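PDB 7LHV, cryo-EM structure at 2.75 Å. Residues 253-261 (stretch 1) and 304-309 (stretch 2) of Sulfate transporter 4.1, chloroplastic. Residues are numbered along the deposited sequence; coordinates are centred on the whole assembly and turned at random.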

# COMPACT_ATOMS: atom_id res chain seq x y z
N PHE A 253 -9.76 -27.12 39.21
CA PHE A 253 -10.22 -25.82 39.67
C PHE A 253 -10.01 -25.67 41.17
O PHE A 253 -10.18 -26.63 41.94
CB PHE A 253 -11.69 -25.63 39.32
CG PHE A 253 -12.22 -24.26 39.61
CD1 PHE A 253 -11.83 -23.17 38.85
CD2 PHE A 253 -13.13 -24.06 40.63
CE1 PHE A 253 -12.32 -21.91 39.11
CE2 PHE A 253 -13.63 -22.79 40.90
CZ PHE A 253 -13.22 -21.72 40.13
N GLN A 254 -9.64 -24.46 41.60
CA GLN A 254 -9.50 -24.12 43.01
C GLN A 254 -10.39 -22.94 43.34
O GLN A 254 -10.49 -21.99 42.57
CB GLN A 254 -8.05 -23.79 43.37
CG GLN A 254 -7.10 -24.97 43.37
CD GLN A 254 -6.54 -25.26 42.00
OE1 GLN A 254 -6.60 -24.43 41.10
NE2 GLN A 254 -5.98 -26.46 41.83
N TRP A 255 -11.04 -23.01 44.51
CA TRP A 255 -11.96 -21.97 44.95
C TRP A 255 -11.27 -20.73 45.52
O TRP A 255 -11.70 -19.61 45.19
CB TRP A 255 -12.93 -22.54 46.00
CG TRP A 255 -14.20 -23.09 45.41
CD1 TRP A 255 -14.50 -23.22 44.09
CD2 TRP A 255 -15.33 -23.58 46.13
NE1 TRP A 255 -15.75 -23.77 43.94
CE2 TRP A 255 -16.29 -24.00 45.18
CE3 TRP A 255 -15.64 -23.72 47.49
CZ2 TRP A 255 -17.52 -24.53 45.54
CZ3 TRP A 255 -16.86 -24.25 47.85
CH2 TRP A 255 -17.79 -24.65 46.88
N PRO A 256 -10.25 -20.85 46.37
CA PRO A 256 -9.66 -19.64 46.99
C PRO A 256 -9.13 -18.64 45.98
O PRO A 256 -9.46 -17.45 46.08
CB PRO A 256 -8.54 -20.21 47.87
CG PRO A 256 -9.01 -21.56 48.22
CD PRO A 256 -9.72 -22.07 47.00
N PRO A 257 -8.29 -19.05 45.01
CA PRO A 257 -7.78 -18.04 44.07
C PRO A 257 -8.87 -17.41 43.23
O PRO A 257 -8.82 -16.20 42.96
CB PRO A 257 -6.78 -18.82 43.22
CG PRO A 257 -7.27 -20.19 43.25
CD PRO A 257 -7.80 -20.39 44.64
N PHE A 258 -9.88 -18.19 42.82
CA PHE A 258 -10.96 -17.62 42.03
C PHE A 258 -11.77 -16.62 42.84
O PHE A 258 -12.12 -15.55 42.33
CB PHE A 258 -11.87 -18.73 41.50
CG PHE A 258 -12.81 -18.28 40.43
CD1 PHE A 258 -12.37 -18.13 39.13
CD2 PHE A 258 -14.13 -17.99 40.72
CE1 PHE A 258 -13.24 -17.70 38.13
CE2 PHE A 258 -15.00 -17.57 39.74
CZ PHE A 258 -14.55 -17.43 38.44
N VAL A 259 -12.07 -16.94 44.10
CA VAL A 259 -12.83 -16.01 44.93
C VAL A 259 -12.03 -14.73 45.17
O VAL A 259 -12.56 -13.62 45.09
CB VAL A 259 -13.23 -16.69 46.26
CG1 VAL A 259 -13.70 -15.65 47.26
CG2 VAL A 259 -14.32 -17.71 46.01
N MET A 260 -10.73 -14.88 45.47
CA MET A 260 -9.89 -13.71 45.69
C MET A 260 -9.84 -12.83 44.45
O MET A 260 -10.00 -11.60 44.53
CB MET A 260 -8.48 -14.16 46.09
CG MET A 260 -7.64 -13.08 46.74
SD MET A 260 -6.03 -13.69 47.26
CE MET A 260 -6.29 -13.89 49.01
N GLY A 261 -9.63 -13.44 43.28
CA GLY A 261 -9.57 -12.66 42.06
C GLY A 261 -10.89 -11.98 41.74
O GLY A 261 -10.91 -10.82 41.33
N HIS A 304 -4.39 -17.13 55.12
CA HIS A 304 -3.39 -17.95 54.44
C HIS A 304 -4.04 -19.08 53.66
O HIS A 304 -3.91 -20.25 54.04
CB HIS A 304 -2.39 -18.52 55.45
CG HIS A 304 -1.65 -17.47 56.22
ND1 HIS A 304 -0.67 -16.68 55.65
CD2 HIS A 304 -1.74 -17.07 57.51
CE1 HIS A 304 -0.19 -15.85 56.56
NE2 HIS A 304 -0.83 -16.06 57.69
N PRO A 305 -4.75 -18.79 52.57
CA PRO A 305 -5.33 -19.85 51.75
C PRO A 305 -4.24 -20.75 51.17
O PRO A 305 -3.15 -20.27 50.82
CB PRO A 305 -6.06 -19.09 50.64
CG PRO A 305 -6.33 -17.74 51.23
CD PRO A 305 -5.14 -17.45 52.09
N PRO A 306 -4.51 -22.05 51.06
CA PRO A 306 -3.44 -22.96 50.61
C PRO A 306 -3.15 -22.88 49.12
O PRO A 306 -1.99 -23.00 48.72
CB PRO A 306 -3.97 -24.35 51.01
CG PRO A 306 -5.12 -24.08 51.95
CD PRO A 306 -5.70 -22.78 51.51
N SER A 307 -4.17 -22.67 48.30
CA SER A 307 -4.03 -22.79 46.85
C SER A 307 -3.66 -21.48 46.16
O SER A 307 -3.51 -21.47 44.94
CB SER A 307 -5.33 -23.33 46.25
OG SER A 307 -6.42 -22.50 46.58
N ILE A 308 -3.51 -20.39 46.91
CA ILE A 308 -3.10 -19.13 46.30
C ILE A 308 -1.59 -19.14 46.10
O ILE A 308 -0.85 -19.84 46.80
CB ILE A 308 -3.54 -17.93 47.17
CG1 ILE A 308 -2.86 -17.98 48.53
CG2 ILE A 308 -5.05 -17.92 47.33
CD1 ILE A 308 -2.97 -16.69 49.30
N SER A 309 -1.13 -18.35 45.13
CA SER A 309 0.28 -18.27 44.79
C SER A 309 0.76 -16.83 44.91
O SER A 309 0.05 -15.90 44.52
CB SER A 309 0.53 -18.79 43.37
OG SER A 309 1.91 -18.73 43.04

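The two stretches meet through packing alone. No hydrogen bond links them, and the contact is small, burying 292 Å² with both sides summed. Stretch 1 contributes the first turns of a helix. Stretch 2 has no regular secondary structure and lies against the side of the helix that carries P256, P257 and M260.

Two adjacent prolines lie in the first turn of the helix. A proline nitrogen has no hydrogen to give, which costs little in a first turn, where backbone nitrogens have no carbonyl of the same helix to bond. The carbonyls of both prolines are still used: M260 N bonds to P256 O and G261 N to P257 O, each at 2.9 Å. The CA-to-CB bonds of both prolines point toward stretch 2, and the rings have different puckers, C-gamma exo in P256 and C-gamma endo in P257.

S307 sits close to both rings. Its chi1 is 57° (p), and S307 OG lies 3.2 Å from P256 CG and 3.2 Å from P257 CD. These are close contacts with carbon, not hydrogen bonds. A small side chain fits here, and S307 as a whole has the largest area covered by the other stretch, 66 Å². Its CB also meets the aliphatic part of Q254, with Q254 CG 3.8 Å from S307 CB. The CA-to-CB bond of Q254 points toward stretch 2, with chi1 in m and chi2 in p.

I308 supplies a branched apolar side chain. Its CA-to-CB bond runs sideways to the helix, yet the side chain still makes its closest contacts through the CG2 methyl. With chi1 at 63° (p), I308 CG2 lies 4.2 Å from P256 CB, 4.1 Å from P257 N and 4.3 Å from M260 SD. CG1 leads on to CD1, with chi2 in t; CD1 lies farther from these three atoms than CG2 does. One methyl group thus touches three helix residues.

M260 is one turn after P256 and reaches two of the same residues, P305 and I308. Its chi1 and chi2 are both t, so the chain is extended as far as the sulfur. At chi3 the angle is -102°, between wells, and the terminal methyl lies nearer P305 CG than the sulfur does, with M260 CE 4.4 Å from P305 CG. A long, flexible, unbranched side chain suits this reach. M260 is buried, as is P257.

P305 completes the apolar patch. Its CA-to-CB bond points toward the helix, and P305 CB lies 3.9 Å from P256 CB, so the two proline rings touch. The CA-to-CB bond of neighbouring P306 runs sideways, and P306 makes no close contact. That of H304 points away.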